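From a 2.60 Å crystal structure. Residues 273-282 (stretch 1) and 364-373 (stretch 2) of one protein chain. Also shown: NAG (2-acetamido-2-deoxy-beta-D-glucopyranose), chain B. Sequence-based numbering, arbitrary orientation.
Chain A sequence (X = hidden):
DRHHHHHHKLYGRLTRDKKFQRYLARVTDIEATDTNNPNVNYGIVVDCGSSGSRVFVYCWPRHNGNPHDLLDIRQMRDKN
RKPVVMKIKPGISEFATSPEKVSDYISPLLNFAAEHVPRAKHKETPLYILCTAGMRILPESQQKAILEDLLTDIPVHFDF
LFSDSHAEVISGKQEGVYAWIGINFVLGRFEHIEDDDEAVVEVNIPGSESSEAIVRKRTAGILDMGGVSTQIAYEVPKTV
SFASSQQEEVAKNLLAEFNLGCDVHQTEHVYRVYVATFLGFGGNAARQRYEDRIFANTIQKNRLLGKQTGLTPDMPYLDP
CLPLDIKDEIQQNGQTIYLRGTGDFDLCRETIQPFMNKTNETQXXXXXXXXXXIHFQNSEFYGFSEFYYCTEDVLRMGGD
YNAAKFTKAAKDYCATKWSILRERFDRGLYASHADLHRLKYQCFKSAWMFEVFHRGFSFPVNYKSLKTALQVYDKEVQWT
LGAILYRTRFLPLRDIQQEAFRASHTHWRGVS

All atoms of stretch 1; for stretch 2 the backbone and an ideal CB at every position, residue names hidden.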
# COMPACT_ATOMS: atom_id res chain seq x y z
N VAL A 273 5.83 7.41 11.33
CA VAL A 273 5.09 6.34 10.67
C VAL A 273 5.96 5.10 10.61
O VAL A 273 7.12 5.16 10.17
CB VAL A 273 4.63 6.76 9.26
CG1 VAL A 273 3.83 5.64 8.61
CG2 VAL A 273 3.81 8.03 9.32
N TYR A 274 5.40 3.97 11.05
CA TYR A 274 6.05 2.67 10.97
C TYR A 274 5.62 1.98 9.69
O TYR A 274 4.44 1.96 9.35
CB TYR A 274 5.68 1.83 12.19
CG TYR A 274 5.99 0.35 12.07
CD1 TYR A 274 5.00 -0.56 11.70
CD2 TYR A 274 7.26 -0.14 12.34
CE1 TYR A 274 5.27 -1.91 11.60
CE2 TYR A 274 7.54 -1.49 12.24
CZ TYR A 274 6.54 -2.37 11.87
OH TYR A 274 6.81 -3.72 11.77
N VAL A 275 6.59 1.42 8.96
CA VAL A 275 6.34 0.76 7.69
C VAL A 275 7.11 -0.55 7.67
O VAL A 275 8.33 -0.55 7.86
CB VAL A 275 6.74 1.64 6.49
CG1 VAL A 275 6.48 0.92 5.17
CG2 VAL A 275 5.98 2.96 6.52
N ALA A 276 6.41 -1.65 7.42
CA ALA A 276 7.04 -2.96 7.34
C ALA A 276 6.48 -3.72 6.15
O ALA A 276 5.26 -3.73 5.94
CB ALA A 276 6.82 -3.76 8.63
N THR A 277 7.36 -4.35 5.38
CA THR A 277 6.99 -5.17 4.24
C THR A 277 7.55 -6.57 4.46
O THR A 277 8.71 -6.72 4.86
CB THR A 277 7.53 -4.58 2.93
OG1 THR A 277 7.21 -3.18 2.88
CG2 THR A 277 6.92 -5.28 1.74
N PHE A 278 6.73 -7.59 4.20
CA PHE A 278 7.08 -8.98 4.48
C PHE A 278 7.02 -9.78 3.19
O PHE A 278 5.94 -10.21 2.76
CB PHE A 278 6.16 -9.55 5.55
CG PHE A 278 6.22 -8.82 6.86
CD1 PHE A 278 7.19 -9.13 7.80
CD2 PHE A 278 5.33 -7.80 7.15
CE1 PHE A 278 7.26 -8.46 9.00
CE2 PHE A 278 5.39 -7.12 8.35
CZ PHE A 278 6.36 -7.44 9.28
N LEU A 279 8.18 -9.99 2.56
CA LEU A 279 8.26 -10.78 1.35
C LEU A 279 7.98 -12.25 1.66
O LEU A 279 8.53 -12.80 2.62
CB LEU A 279 9.63 -10.63 0.70
CG LEU A 279 9.79 -9.57 -0.39
CD1 LEU A 279 9.17 -10.05 -1.69
CD2 LEU A 279 9.18 -8.24 0.04
N GLY A 280 7.14 -12.88 0.85
CA GLY A 280 6.79 -14.27 1.06
C GLY A 280 5.70 -14.49 2.08
O GLY A 280 5.49 -15.63 2.50
N PHE A 281 4.99 -13.43 2.50
CA PHE A 281 3.90 -13.55 3.45
C PHE A 281 2.58 -13.06 2.87
O PHE A 281 1.64 -12.78 3.61
CB PHE A 281 4.24 -12.79 4.73
CG PHE A 281 5.40 -13.38 5.48
CD1 PHE A 281 5.18 -14.24 6.55
CD2 PHE A 281 6.70 -13.11 5.10
CE1 PHE A 281 6.24 -14.80 7.24
CE2 PHE A 281 7.77 -13.67 5.78
CZ PHE A 281 7.54 -14.51 6.85
N GLY A 282 2.49 -12.96 1.54
CA GLY A 282 1.22 -12.73 0.90
C GLY A 282 0.40 -14.01 0.81
O GLY A 282 0.88 -15.10 1.10
N UNK A 364 7.34 -8.23 18.52
CA UNK A 364 7.63 -8.70 17.18
C UNK A 364 6.40 -9.36 16.59
O UNK A 364 5.58 -9.95 17.30
CB UNK A 364 8.81 -9.67 17.19
N UNK A 365 6.27 -9.26 15.26
CA UNK A 365 5.12 -9.79 14.54
C UNK A 365 5.55 -10.95 13.65
O UNK A 365 5.86 -12.04 14.14
CB UNK A 365 4.45 -8.69 13.71
N UNK A 366 5.58 -10.73 12.34
CA UNK A 366 5.98 -11.78 11.41
C UNK A 366 7.49 -11.81 11.27
O UNK A 366 8.16 -10.77 11.31
CB UNK A 366 5.32 -11.57 10.04
N UNK A 367 8.04 -13.01 11.11
CA UNK A 367 9.45 -13.19 10.79
C UNK A 367 10.36 -12.57 11.84
O UNK A 367 11.51 -12.24 11.55
CB UNK A 367 9.76 -12.59 9.42
N UNK A 368 9.86 -12.40 13.07
CA UNK A 368 10.66 -11.81 14.13
C UNK A 368 10.97 -10.34 13.94
O UNK A 368 11.93 -9.84 14.54
CB UNK A 368 11.97 -12.58 14.26
N UNK A 369 10.19 -9.63 13.14
CA UNK A 369 10.44 -8.22 12.87
C UNK A 369 9.80 -7.39 13.96
O UNK A 369 8.70 -7.70 14.44
CB UNK A 369 9.91 -7.81 11.49
N UNK A 370 10.48 -6.32 14.37
CA UNK A 370 9.96 -5.46 15.42
C UNK A 370 8.71 -4.73 14.97
O UNK A 370 8.59 -4.33 13.81
CB UNK A 370 11.03 -4.45 15.86
N UNK A 371 7.77 -4.56 15.90
CA UNK A 371 6.53 -3.84 15.64
C UNK A 371 6.24 -2.90 16.81
O UNK A 371 6.12 -3.36 17.95
CB UNK A 371 5.37 -4.81 15.42
N UNK A 372 6.12 -1.59 16.58
CA UNK A 372 5.80 -0.69 17.68
C UNK A 372 4.42 -0.99 18.22
O UNK A 372 3.53 -1.45 17.48
CB UNK A 372 5.89 0.77 17.23
N UNK A 373 4.18 -0.73 19.51
CA UNK A 373 2.86 -1.02 20.07
C UNK A 373 1.78 -0.20 19.38
O UNK A 373 1.99 0.96 19.01
CB UNK A 373 2.85 -0.74 21.57
C1 NAG B . 10.66 -18.49 7.48
C2 NAG B . 11.30 -17.92 6.21
C3 NAG B . 12.18 -18.97 5.53
C4 NAG B . 13.15 -19.60 6.52
C5 NAG B . 12.40 -20.10 7.74
C6 NAG B . 13.31 -20.63 8.82
C7 NAG B . 10.19 -16.19 4.84
C8 NAG B . 9.08 -15.90 3.88
N2 NAG B . 10.27 -17.45 5.28
O3 NAG B . 12.90 -18.35 4.47
O4 NAG B . 13.78 -20.72 5.90
O5 NAG B . 11.66 -19.02 8.32
O6 NAG B . 12.61 -20.77 10.06
O7 NAG B . 10.98 -15.32 5.21

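Position 364 gives little to reason from: its CA-to-CB bond points sideways and no atom of stretch 1 lies within 5.5 Å of the ideal CB, so stretch 1 sets no limit on the side chain. The residue is Thr364, chi1 p, which makes no contact with stretch 1.

At 365 the CB points toward stretch 1, yet its nearest atom there, Phe278 CZ, is 5.0 Å away. A small side chain would suit; a polar one could use the direction of Tyr274 OH, 5.8 Å from the ideal CB, and the Phe278 ring would tolerate an apolar one. Ser365 is found. Its OG comes to 3.8 Å from Phe278 CZ and hydrogen-bonds a water (OG to water O, 2.6 Å), which in turn donates to Tyr274 OH (water O to OH, 2.8 Å).

Position 366 is more telling. The ideal CB is 3.8 Å from Phe278 CD1 and 4.4 Å from Phe281 CE1, so it lies within reach of two aromatic rings, and phi/psi of -85/145 is open to most residues. An apolar side chain such as Leu, Ile or Met is expected. Leu366 has CB over one face of the Phe278 ring, 4.1 Å from the ring centroid and 25° off the normal, a CH-pi contact. With chi1 m and chi2 t, it brings CD1 to 4.0 Å from Phe281 CD1.

Position 367 has phi/psi of 58/24, a left-handed conformation favouring Gly, Asn or Asp. Its ideal CB is 3.9 Å from Phe281 CZ, and the acetamido group of NAG is nearby, so a compact polar side chain is plausible. Asn367 fits both criteria: CG packs 3.8 Å from Phe281 CZ, and ND2 approaches NAG O7 at 3.4 Å.

Position 368 also has positive phi (68/21), its CB direction leads away, and stretch 1 offers nothing within 5.5 Å. The backbone favours glycine, and Gly368 is deposited.

At 369, CB points toward stretch 1, 3.7 Å from Phe278 CE1 and 5.1 Å from Tyr274 OH. A modest aliphatic group would suit. The backbone sets CB of Val369 at the edge of the Phe278 ring, near its plane; with chi1 t, CG1 lies 4.2 Å from Tyr274 OH.

For 370 the backbone matters most: its carbonyl O accepts a hydrogen bond from Tyr274 OH (2.8 Å), which any residue could supply. CB points sideways, and stretch 1, absent within 5.5 Å, does not restrict size. Tyr370 occupies it, its end coming nearer to stretch 1.

At 371 CB is also sideways, 4.1 Å from Tyr274 OH; polar or aliphatic chains would both do. Gln371 extends with chi1 and chi2 t, and its OE1 accepts from the same water (OE1 to water O, 2.8 Å).

At 372 the CA-to-CB bond points toward stretch 1; an apolar side chain or proline would suit, as the Tyr274 ring offers a face. Pro372 lays CD over it, 3.4 Å from the centroid and 18° off the normal, a CH-pi contact.

Position 373 is out of reach; phi of -61° admits proline and most others. Pro373 is present.

Stretch 2 364-373: TSLNGVYQPP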
# COMPACT_ATOMS: atom_id res chain seq x y z
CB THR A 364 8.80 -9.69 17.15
OG1 THR A 364 8.54 -10.78 18.05
CG2 THR A 364 10.10 -9.00 17.55
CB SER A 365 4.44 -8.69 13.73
OG SER A 365 5.37 -8.04 12.89
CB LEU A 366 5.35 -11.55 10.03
CG LEU A 366 3.83 -11.41 9.96
CD1 LEU A 366 3.41 -11.18 8.52
CD2 LEU A 366 3.15 -12.64 10.53
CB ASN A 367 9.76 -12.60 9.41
CG ASN A 367 10.70 -13.47 8.60
OD1 ASN A 367 10.90 -14.65 8.90
ND2 ASN A 367 11.26 -12.89 7.55
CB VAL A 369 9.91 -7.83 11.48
CG1 VAL A 369 10.01 -6.32 11.26
CG2 VAL A 369 10.67 -8.57 10.39
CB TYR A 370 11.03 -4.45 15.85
CG TYR A 370 10.48 -3.32 16.68
CD1 TYR A 370 10.19 -3.49 18.03
CD2 TYR A 370 10.24 -2.07 16.12
CE1 TYR A 370 9.69 -2.46 18.79
CE2 TYR A 370 9.73 -1.03 16.87
CZ TYR A 370 9.46 -1.23 18.21
OH TYR A 370 8.95 -0.20 18.96
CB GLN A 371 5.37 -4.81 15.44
CG GLN A 371 4.04 -4.13 15.17
CD GLN A 371 2.92 -5.12 14.91
OE1 GLN A 371 2.96 -5.89 13.96
NE2 GLN A 371 1.91 -5.11 15.78
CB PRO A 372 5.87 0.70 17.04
CG PRO A 372 6.57 0.52 15.75
CD PRO A 372 6.28 -0.87 15.31
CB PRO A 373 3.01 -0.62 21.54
CG PRO A 373 4.11 0.39 21.55
CD PRO A 373 5.06 -0.05 20.47
O HOH W 1 4.81 -5.72 11.88
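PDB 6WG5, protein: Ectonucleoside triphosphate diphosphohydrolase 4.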